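Local atomic coordinates of minor fimbrium subunit Mfa5 (Porphyromonas gingivalis ATCC 33277, PDB entry 6TO1), a protein that serves as an accessory tip subunit of the minor fimbriae, the pili that mediate biofilm formation and adhesion to host cells and other bacteria. Residues G531-K542 with P633-K642; L563-P571 with Y594-T605. All coordinates share one frame; numbering follows the deposited sequence.

Contact 1. Residues G531-K542 with P633-K642; sequences GVIKRHYVLVNK and PAGNAYFAYK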
loop_
_atom_site.group_PDB
_atom_site.type_symbol
_atom_site.label_atom_id
_atom_site.label_comp_id
_atom_site.label_asym_id
_atom_site.label_seq_id
_atom_site.Cartn_x
_atom_site.Cartn_y
_atom_site.Cartn_z
ATOM N N GLY A 531 9.998 -19.589 39.695
ATOM C CA GLY A 531 11.215 -19.171 40.347
ATOM C C GLY A 531 12.060 -20.366 40.760
ATOM O O GLY A 531 11.766 -21.515 40.411
ATOM N N VAL A 532 13.149 -20.056 41.462
ATOM C CA VAL A 532 14.053 -21.077 41.975
ATOM C C VAL A 532 14.453 -20.736 43.398
ATOM O O VAL A 532 14.387 -19.587 43.833
ATOM C CB VAL A 532 15.323 -21.230 41.123
ATOM C CG1 VAL A 532 14.985 -21.649 39.711
ATOM C CG2 VAL A 532 16.147 -19.943 41.127
ATOM N N ILE A 533 14.892 -21.764 44.129
ATOM C CA ILE A 533 15.502 -21.588 45.439
ATOM C C ILE A 533 16.803 -22.364 45.429
ATOM O O ILE A 533 16.801 -23.586 45.237
ATOM C CB ILE A 533 14.575 -22.038 46.583
ATOM C CG1 ILE A 533 13.426 -21.039 46.687
ATOM C CG2 ILE A 533 15.339 -22.127 47.918
ATOM C CD1 ILE A 533 12.268 -21.427 47.610
ATOM N N LYS A 534 17.909 -21.645 45.539
ATOM C CA LYS A 534 19.225 -22.236 45.562
ATOM C C LYS A 534 19.615 -22.455 47.023
ATOM O O LYS A 534 19.330 -21.612 47.879
ATOM C CB LYS A 534 20.235 -21.324 44.890
ATOM C CG LYS A 534 19.924 -21.053 43.430
ATOM C CD LYS A 534 21.071 -20.327 42.769
ATOM C CE LYS A 534 20.693 -18.905 42.363
ATOM N NZ LYS A 534 21.751 -18.315 41.465
ATOM N N ARG A 535 20.238 -23.598 47.294
ATOM C CA ARG A 535 20.787 -23.917 48.611
ATOM C C ARG A 535 22.305 -23.921 48.510
ATOM O O ARG A 535 22.873 -24.590 47.639
ATOM C CB ARG A 535 20.255 -25.271 49.081
ATOM C CG ARG A 535 18.745 -25.261 49.257
ATOM C CD ARG A 535 18.241 -26.570 49.884
ATOM N NE ARG A 535 18.228 -27.648 48.900
ATOM C CZ ARG A 535 17.552 -28.781 49.034
ATOM N NH1 ARG A 535 16.850 -29.018 50.139
ATOM N NH2 ARG A 535 17.573 -29.677 48.061
ATOM N N HIS A 536 22.954 -23.133 49.362
ATOM C CA HIS A 536 24.402 -23.031 49.393
ATOM C C HIS A 536 24.906 -23.595 50.721
ATOM O O HIS A 536 24.214 -23.516 51.738
ATOM C CB HIS A 536 24.872 -21.587 49.270
ATOM C CG HIS A 536 24.260 -20.840 48.126
ATOM N ND1 HIS A 536 24.883 -20.721 46.900
ATOM C CD2 HIS A 536 23.093 -20.158 48.030
ATOM C CE1 HIS A 536 24.124 -19.993 46.093
ATOM N NE2 HIS A 536 23.023 -19.652 46.749
ATOM N N TYR A 537 26.111 -24.150 50.694
ATOM C CA TYR A 537 26.696 -24.873 51.828
ATOM C C TYR A 537 28.082 -24.299 52.083
ATOM O O TYR A 537 29.037 -24.598 51.358
ATOM C CB TYR A 537 26.734 -26.365 51.523
ATOM C CG TYR A 537 25.373 -26.911 51.146
ATOM C CD1 TYR A 537 24.493 -27.341 52.115
ATOM C CD2 TYR A 537 24.931 -26.918 49.801
ATOM C CE1 TYR A 537 23.257 -27.790 51.804
ATOM C CE2 TYR A 537 23.684 -27.400 49.475
ATOM C CZ TYR A 537 22.846 -27.833 50.481
ATOM O OH TYR A 537 21.579 -28.305 50.228
ATOM N N VAL A 538 28.187 -23.460 53.112
ATOM C CA VAL A 538 29.364 -22.628 53.292
ATOM C C VAL A 538 29.961 -22.767 54.689
ATOM O O VAL A 538 29.305 -23.176 55.646
ATOM C CB VAL A 538 29.044 -21.134 53.003
ATOM C CG1 VAL A 538 28.580 -20.966 51.532
ATOM C CG2 VAL A 538 28.008 -20.606 53.954
ATOM N N LEU A 539 31.199 -22.311 54.796
ATOM C CA LEU A 539 32.054 -22.516 55.952
ATOM C C LEU A 539 32.017 -21.310 56.877
ATOM O O LEU A 539 32.124 -20.167 56.420
ATOM C CB LEU A 539 33.486 -22.773 55.479
ATOM C CG LEU A 539 34.584 -22.998 56.532
ATOM C CD1 LEU A 539 34.229 -24.274 57.282
ATOM C CD2 LEU A 539 35.970 -23.088 55.937
ATOM N N VAL A 540 31.840 -21.567 58.173
ATOM C CA VAL A 540 32.049 -20.551 59.197
ATOM C C VAL A 540 33.096 -21.069 60.175
ATOM O O VAL A 540 33.369 -22.273 60.272
ATOM C CB VAL A 540 30.770 -20.161 59.954
ATOM C CG1 VAL A 540 29.744 -19.553 59.011
ATOM C CG2 VAL A 540 30.193 -21.380 60.692
ATOM N N ASN A 541 33.684 -20.144 60.916
ATOM C CA ASN A 541 34.621 -20.562 61.936
ATOM C C ASN A 541 33.886 -20.901 63.232
ATOM O O ASN A 541 32.650 -20.902 63.320
ATOM C CB ASN A 541 35.707 -19.495 62.145
ATOM C CG ASN A 541 35.172 -18.198 62.682
ATOM O OD1 ASN A 541 34.098 -18.151 63.270
ATOM N ND2 ASN A 541 35.940 -17.122 62.504
ATOM N N LYS A 542 34.711 -21.209 64.251
ATOM C CA LYS A 542 34.257 -21.478 65.614
ATOM C C LYS A 542 33.295 -20.469 66.196
ATOM O O LYS A 542 32.522 -20.809 67.091
ATOM C CB LYS A 542 35.450 -21.384 66.533
ATOM C CG LYS A 542 36.525 -22.275 66.289
ATOM C CD LYS A 542 37.834 -21.739 66.873
ATOM C CE LYS A 542 37.747 -21.508 68.349
ATOM N NZ LYS A 542 38.607 -20.332 68.812
ATOM N N PRO A 633 12.585 -13.658 41.899
ATOM C CA PRO A 633 12.266 -15.073 41.663
ATOM C C PRO A 633 13.368 -16.058 42.004
ATOM O O PRO A 633 13.190 -17.242 41.707
ATOM C CB PRO A 633 12.016 -15.076 40.150
ATOM C CG PRO A 633 13.111 -14.152 39.655
ATOM C CD PRO A 633 13.057 -12.992 40.661
ATOM N N ALA A 634 14.486 -15.603 42.571
ATOM C CA ALA A 634 15.646 -16.458 42.837
ATOM C C ALA A 634 16.028 -16.320 44.310
ATOM O O ALA A 634 16.773 -15.414 44.698
ATOM C CB ALA A 634 16.822 -16.091 41.922
ATOM N N GLY A 635 15.478 -17.191 45.139
ATOM C CA GLY A 635 15.869 -17.221 46.528
ATOM C C GLY A 635 17.178 -17.964 46.749
ATOM O O GLY A 635 17.623 -18.790 45.938
ATOM N N ASN A 636 17.827 -17.659 47.879
ATOM C CA ASN A 636 19.121 -18.253 48.194
ATOM C C ASN A 636 19.152 -18.564 49.682
ATOM O O ASN A 636 18.981 -17.660 50.503
ATOM C CB ASN A 636 20.295 -17.327 47.837
ATOM C CG ASN A 636 20.520 -17.210 46.344
ATOM O OD1 ASN A 636 21.208 -18.038 45.726
ATOM N ND2 ASN A 636 19.922 -16.190 45.747
ATOM N N ALA A 637 19.342 -19.830 50.017
ATOM C CA ALA A 637 19.589 -20.255 51.392
ATOM C C ALA A 637 21.079 -20.477 51.571
ATOM O O ALA A 637 21.743 -21.058 50.696
ATOM C CB ALA A 637 18.842 -21.541 51.720
ATOM N N TYR A 638 21.599 -20.004 52.707
ATOM C CA TYR A 638 22.999 -20.176 53.079
ATOM C C TYR A 638 23.038 -21.034 54.342
ATOM O O TYR A 638 22.764 -20.550 55.438
ATOM C CB TYR A 638 23.678 -18.843 53.297
ATOM C CG TYR A 638 23.899 -18.163 51.964
ATOM C CD1 TYR A 638 25.009 -18.465 51.206
ATOM C CD2 TYR A 638 22.965 -17.276 51.449
ATOM C CE1 TYR A 638 25.229 -17.880 49.976
ATOM C CE2 TYR A 638 23.182 -16.673 50.213
ATOM C CZ TYR A 638 24.327 -16.994 49.486
ATOM O OH TYR A 638 24.592 -16.445 48.240
ATOM N N PHE A 639 23.370 -22.304 54.171
ATOM C CA PHE A 639 23.539 -23.213 55.298
ATOM C C PHE A 639 25.000 -23.197 55.719
ATOM O O PHE A 639 25.876 -23.448 54.905
ATOM C CB PHE A 639 23.043 -24.591 54.878
ATOM C CG PHE A 639 21.587 -24.622 54.547
ATOM C CD1 PHE A 639 20.643 -24.350 55.511
ATOM C CD2 PHE A 639 21.149 -24.905 53.241
ATOM C CE1 PHE A 639 19.289 -24.384 55.219
ATOM C CE2 PHE A 639 19.798 -24.949 52.949
ATOM C CZ PHE A 639 18.864 -24.684 53.926
ATOM N N ALA A 640 25.246 -22.897 56.999
ATOM C CA ALA A 640 26.577 -22.753 57.566
ATOM C C ALA A 640 27.030 -24.049 58.226
ATOM O O ALA A 640 26.232 -24.771 58.830
ATOM C CB ALA A 640 26.590 -21.632 58.611
ATOM N N TYR A 641 28.307 -24.341 58.076
ATOM C CA TYR A 641 28.937 -25.521 58.649
ATOM C C TYR A 641 30.262 -25.114 59.264
ATOM O O TYR A 641 30.977 -24.283 58.691
ATOM C CB TYR A 641 29.196 -26.605 57.582
ATOM C CG TYR A 641 27.926 -27.091 56.971
ATOM C CD1 TYR A 641 27.390 -28.330 57.292
ATOM C CD2 TYR A 641 27.258 -26.309 56.046
ATOM C CE1 TYR A 641 26.202 -28.749 56.748
ATOM C CE2 TYR A 641 26.088 -26.710 55.507
ATOM C CZ TYR A 641 25.552 -27.913 55.841
ATOM O OH TYR A 641 24.356 -28.246 55.263
ATOM N N LYS A 642 30.614 -25.728 60.396
ATOM C CA LYS A 642 31.946 -25.577 60.948
ATOM C C LYS A 642 32.658 -26.918 61.055
ATOM O O LYS A 642 32.048 -27.993 61.124
ATOM C CB LYS A 642 31.935 -24.880 62.325
ATOM C CG LYS A 642 31.244 -25.630 63.422
ATOM C CD LYS A 642 31.312 -24.819 64.748
ATOM C CE LYS A 642 30.670 -25.598 65.899
ATOM N NZ LYS A 642 30.765 -24.864 67.207
HETATM O O HOH W 1 23.078 -17.039 43.690
#

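Contact 2. Residues L563-P571 with Y594-T605; sequences LQSQDFFLP and YSVPPTNTVITT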
loop_
_atom_site.group_PDB
_atom_site.type_symbol
_atom_site.label_atom_id
_atom_site.label_comp_id
_atom_site.label_asym_id
_atom_site.label_seq_id
_atom_site.Cartn_x
_atom_site.Cartn_y
_atom_site.Cartn_z
ATOM N N LEU A 563 31.574 -25.531 50.625
ATOM C CA LEU A 563 31.963 -26.871 51.056
ATOM C C LEU A 563 31.358 -27.985 50.220
ATOM O O LEU A 563 31.882 -29.104 50.222
ATOM C CB LEU A 563 31.536 -27.102 52.513
ATOM C CG LEU A 563 32.259 -26.249 53.546
ATOM C CD1 LEU A 563 31.491 -26.216 54.873
ATOM C CD2 LEU A 563 33.665 -26.802 53.737
ATOM N N GLN A 564 30.256 -27.711 49.544
ATOM C CA GLN A 564 29.453 -28.707 48.862
ATOM C C GLN A 564 28.735 -27.982 47.731
ATOM O O GLN A 564 28.315 -26.835 47.902
ATOM C CB GLN A 564 28.476 -29.328 49.842
ATOM C CG GLN A 564 27.476 -30.244 49.255
ATOM C CD GLN A 564 26.690 -30.929 50.339
ATOM O OE1 GLN A 564 27.123 -31.933 50.889
ATOM N NE2 GLN A 564 25.533 -30.387 50.662
ATOM N N SER A 565 28.585 -28.650 46.587
ATOM C CA SER A 565 27.975 -27.998 45.432
ATOM C C SER A 565 26.601 -27.428 45.761
ATOM O O SER A 565 25.763 -28.076 46.399
ATOM C CB SER A 565 27.840 -28.994 44.276
ATOM O OG SER A 565 29.107 -29.441 43.841
ATOM N N GLN A 566 26.359 -26.206 45.299
ATOM C CA GLN A 566 25.025 -25.637 45.395
ATOM C C GLN A 566 24.023 -26.571 44.730
ATOM O O GLN A 566 24.346 -27.274 43.771
ATOM C CB GLN A 566 25.021 -24.249 44.752
ATOM C CG GLN A 566 23.672 -23.609 44.652
ATOM C CD GLN A 566 23.201 -23.516 43.213
ATOM O OE1 GLN A 566 23.877 -22.949 42.355
ATOM N NE2 GLN A 566 22.036 -24.079 42.943
ATOM N N ASP A 567 22.815 -26.639 45.290
ATOM C CA ASP A 567 21.745 -27.414 44.675
ATOM C C ASP A 567 20.454 -26.604 44.739
ATOM O O ASP A 567 20.409 -25.509 45.305
ATOM C CB ASP A 567 21.578 -28.808 45.310
ATOM C CG ASP A 567 21.193 -28.776 46.796
ATOM O OD1 ASP A 567 20.510 -27.852 47.247
ATOM O OD2 ASP A 567 21.556 -29.719 47.521
ATOM N N PHE A 568 19.396 -27.145 44.150
ATOM C CA PHE A 568 18.107 -26.487 44.115
ATOM C C PHE A 568 17.115 -27.216 44.999
ATOM O O PHE A 568 17.201 -28.436 45.182
ATOM C CB PHE A 568 17.556 -26.424 42.690
ATOM C CG PHE A 568 18.325 -25.519 41.803
ATOM C CD1 PHE A 568 19.355 -26.006 41.028
ATOM C CD2 PHE A 568 18.039 -24.161 41.752
ATOM C CE1 PHE A 568 20.084 -25.176 40.203
ATOM C CE2 PHE A 568 18.778 -23.323 40.918
ATOM C CZ PHE A 568 19.799 -23.839 40.142
ATOM N N PHE A 569 16.164 -26.446 45.515
ATOM C CA PHE A 569 15.081 -26.927 46.355
ATOM C C PHE A 569 13.790 -26.941 45.559
ATOM O O PHE A 569 13.449 -25.949 44.907
ATOM C CB PHE A 569 14.904 -26.032 47.588
ATOM C CG PHE A 569 13.581 -26.216 48.305
ATOM C CD1 PHE A 569 13.410 -27.232 49.235
ATOM C CD2 PHE A 569 12.517 -25.358 48.060
ATOM C CE1 PHE A 569 12.197 -27.398 49.895
ATOM C CE2 PHE A 569 11.302 -25.523 48.703
ATOM C CZ PHE A 569 11.142 -26.540 49.635
ATOM N N LEU A 570 13.054 -28.043 45.656
ATOM C CA LEU A 570 11.737 -28.172 45.040
ATOM C C LEU A 570 10.711 -28.540 46.100
ATOM O O LEU A 570 10.837 -29.598 46.736
ATOM C CB LEU A 570 11.788 -29.226 43.936
ATOM C CG LEU A 570 10.771 -29.096 42.814
ATOM C CD1 LEU A 570 10.939 -27.781 42.074
ATOM C CD2 LEU A 570 10.900 -30.269 41.852
ATOM N N PRO A 571 9.703 -27.729 46.333
ATOM C CA PRO A 571 8.718 -28.035 47.372
ATOM C C PRO A 571 7.772 -29.126 46.887
ATOM O O PRO A 571 7.846 -29.586 45.749
ATOM C CB PRO A 571 7.999 -26.703 47.568
ATOM C CG PRO A 571 8.055 -26.085 46.189
ATOM C CD PRO A 571 9.300 -26.561 45.519
ATOM N N TYR A 594 8.800 -20.663 51.472
ATOM C CA TYR A 594 8.923 -22.107 51.522
ATOM C C TYR A 594 9.856 -22.489 52.663
ATOM O O TYR A 594 10.763 -21.726 53.018
ATOM C CB TYR A 594 9.445 -22.649 50.213
ATOM C CG TYR A 594 8.457 -22.452 49.103
ATOM C CD1 TYR A 594 7.532 -23.438 48.802
ATOM C CD2 TYR A 594 8.429 -21.272 48.373
ATOM C CE1 TYR A 594 6.616 -23.275 47.801
ATOM C CE2 TYR A 594 7.504 -21.099 47.360
ATOM C CZ TYR A 594 6.608 -22.105 47.082
ATOM O OH TYR A 594 5.675 -21.955 46.090
ATOM N N SER A 595 9.627 -23.687 53.217
ATOM C CA SER A 595 10.415 -24.221 54.332
ATOM C C SER A 595 11.533 -25.076 53.756
ATOM O O SER A 595 11.298 -26.180 53.242
ATOM C CB SER A 595 9.520 -25.009 55.290
ATOM O OG SER A 595 10.288 -25.584 56.338
ATOM N N VAL A 596 12.751 -24.554 53.791
ATOM C CA VAL A 596 13.848 -25.113 53.011
ATOM C C VAL A 596 14.843 -25.765 53.965
ATOM O O VAL A 596 15.429 -25.065 54.804
ATOM C CB VAL A 596 14.544 -24.046 52.153
ATOM C CG1 VAL A 596 15.656 -24.667 51.385
ATOM C CG2 VAL A 596 13.497 -23.413 51.244
ATOM N N PRO A 597 15.088 -27.068 53.848
ATOM C CA PRO A 597 16.117 -27.700 54.669
ATOM C C PRO A 597 17.385 -27.914 53.866
ATOM O O PRO A 597 17.347 -28.010 52.631
ATOM C CB PRO A 597 15.463 -29.038 55.043
ATOM C CG PRO A 597 14.807 -29.437 53.725
ATOM C CD PRO A 597 14.391 -28.089 53.037
ATOM N N PRO A 598 18.535 -28.032 54.525
ATOM C CA PRO A 598 19.736 -28.472 53.807
ATOM C C PRO A 598 19.590 -29.931 53.378
ATOM O O PRO A 598 18.883 -30.722 54.009
ATOM C CB PRO A 598 20.858 -28.296 54.838
ATOM C CG PRO A 598 20.168 -28.470 56.162
ATOM C CD PRO A 598 18.731 -27.975 55.995
ATOM N N THR A 599 20.246 -30.288 52.280
ATOM C CA THR A 599 20.206 -31.686 51.866
ATOM C C THR A 599 20.881 -32.585 52.894
ATOM O O THR A 599 20.499 -33.747 53.043
ATOM C CB THR A 599 20.852 -31.876 50.501
ATOM O OG1 THR A 599 22.184 -31.364 50.498
ATOM C CG2 THR A 599 20.036 -31.142 49.475
ATOM N N ASN A 600 21.875 -32.077 53.609
ATOM C CA ASN A 600 22.510 -32.876 54.647
ATOM C C ASN A 600 22.996 -31.965 55.757
ATOM O O ASN A 600 23.247 -30.785 55.544
ATOM C CB ASN A 600 23.691 -33.691 54.127
ATOM C CG ASN A 600 24.534 -32.936 53.151
ATOM O OD1 ASN A 600 24.041 -32.093 52.403
ATOM N ND2 ASN A 600 25.812 -33.238 53.131
ATOM N N THR A 601 23.150 -32.537 56.952
ATOM C CA THR A 601 23.614 -31.777 58.109
ATOM C C THR A 601 25.055 -32.084 58.485
ATOM O O THR A 601 25.602 -31.425 59.376
ATOM C CB THR A 601 22.699 -32.066 59.304
ATOM O OG1 THR A 601 22.626 -33.486 59.486
ATOM C CG2 THR A 601 21.326 -31.517 59.034
ATOM N N VAL A 602 25.670 -33.048 57.819
ATOM C CA VAL A 602 27.081 -33.348 57.947
ATOM C C VAL A 602 27.687 -33.430 56.556
ATOM O O VAL A 602 27.141 -34.097 55.668
ATOM C CB VAL A 602 27.309 -34.666 58.716
ATOM C CG1 VAL A 602 28.760 -35.028 58.669
ATOM C CG2 VAL A 602 26.823 -34.530 60.141
ATOM N N ILE A 603 28.814 -32.754 56.366
ATOM C CA ILE A 603 29.530 -32.775 55.097
ATOM C C ILE A 603 30.934 -33.295 55.338
ATOM O O ILE A 603 31.676 -32.750 56.166
ATOM C CB ILE A 603 29.597 -31.383 54.430
ATOM C CG1 ILE A 603 28.210 -30.838 54.117
ATOM C CG2 ILE A 603 30.499 -31.459 53.196
ATOM C CD1 ILE A 603 28.198 -29.320 53.821
ATOM N N THR A 604 31.323 -34.301 54.567
ATOM C CA THR A 604 32.683 -34.815 54.586
ATOM C C THR A 604 33.323 -34.525 53.241
ATOM O O THR A 604 32.847 -35.026 52.216
ATOM C CB THR A 604 32.723 -36.318 54.862
ATOM O OG1 THR A 604 32.019 -36.614 56.067
ATOM C CG2 THR A 604 34.164 -36.776 54.974
ATOM N N THR A 605 34.399 -33.737 53.256
ATOM C CA THR A 605 35.064 -33.279 52.047
ATOM C C THR A 605 36.034 -34.339 51.529
ATOM O O THR A 605 36.268 -35.368 52.168
ATOM C CB THR A 605 35.804 -31.964 52.314
ATOM O OG1 THR A 605 36.453 -32.005 53.586
ATOM C CG2 THR A 605 34.835 -30.810 52.296
#

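Contact 1. Residues G531-K542 with P633-K642
Val532 and Ala634 begin a parallel strand ladder, in step as far as Leu539 and Tyr641, that joins two strands of the mixed sheet in the last of the three modelled domains. Val532, Lys534, His536, Val538 and Val540 turn their N-H groups toward the partner strand, and nine backbone hydrogen bonds run along the pair; in one, Phe639 N donates to His536 O at 2.8 Å.

The tight side carries Arg535, Tyr537, Phe639 and Tyr641. Arg535 lays its CD against the Phe639 ring edge, 3.8 Å from CE2, while its guanidinium continues to Asp567 and Pro597. Tyr537 and Tyr641 lie alongside each other pointing the same way, with Tyr641 OH at the Tyr537 ring edge, 3.3 Å from CD1. Both hydroxyls have partners beyond the ladder: Tyr537 OH bonds Thr599 and Asp567, and Tyr641 OH bonds the Asn600 carbonyl.

On the other face, the middle of the ladder is partly open to solvent. There the His536 and Tyr638 rings form an offset stack, planes 9° apart and centroids separated by 4.5 Å. With CG anti to its carbonyl carbon (chi1 -50°), His536 reaches back toward Asn636. A water bridges Lys534 NZ and Asn636 OD1, while Lys534 NZ also pairs with Asp476. That same Asn636 OD1 receives His536 NE2 at 2.6 Å, nearly straight at 170° and in the imidazole plane.

Contact 2. Residues L563-P571 with Y594-T605
Gln564 and Asn600 meet through their amides in a cyclic, two-bond pair, where the loop between strands 592-596 and 602-604 passes beside strand 565-568, an antiparallel neighbour of strand 530-539 in the mixed sheet.

The polar interactions gather here. Gln564 NE2 donates to Asn600 OD1 at 2.9 Å, and Asn600 ND2 returns a bond to Gln564 OE1 at 2.9 Å. The amides come from opposite directions with their planes 18° apart, and each donor sits on a carbonyl lone pair. Asn600 is held from its own side as well: OD1 also accepts from Thr599 OG1, and ND2 also donates to Val602 O, fixing which way its amide is flipped. Gln564 reaches it with CG anti to the backbone N (chi1 173°) and an extended chain.

The apolar interactions flank this pair. Beside it, Ile603 CD1 lies 4.2 Å from Leu563 CB. Farther along, Val596 CG2 makes a CH-pi contact over the centre of the Phe569 ring, whose opposite face has Pro571 N of its own segment above the rim. Tyr594 CB touches Phe569 CE2 at 3.7 Å, the side chains crossing at about a right angle, and Tyr594 CD1 comes within 3.5 Å of Pro571 CB.

From the N terminus, residues 531-542 lay down a central strand first. The chain then returns through 563-571, whose strand 565-568 runs antiparallel beside it. After 22 more residues, 594-605 packs against 563-571 and contact 2 closes the smaller loop. The chain next passes through strands 610-614 and 624-628 before 633-642 comes in parallel to the first strand, so contact 1 closes the larger loop with contact 2 nested inside. Thus 531-542 sits between 565-568 and 634-643 in one sheet, with strand 592-596 across its face. The two contacts also meet where Val596 and Pro598 pack on Phe639.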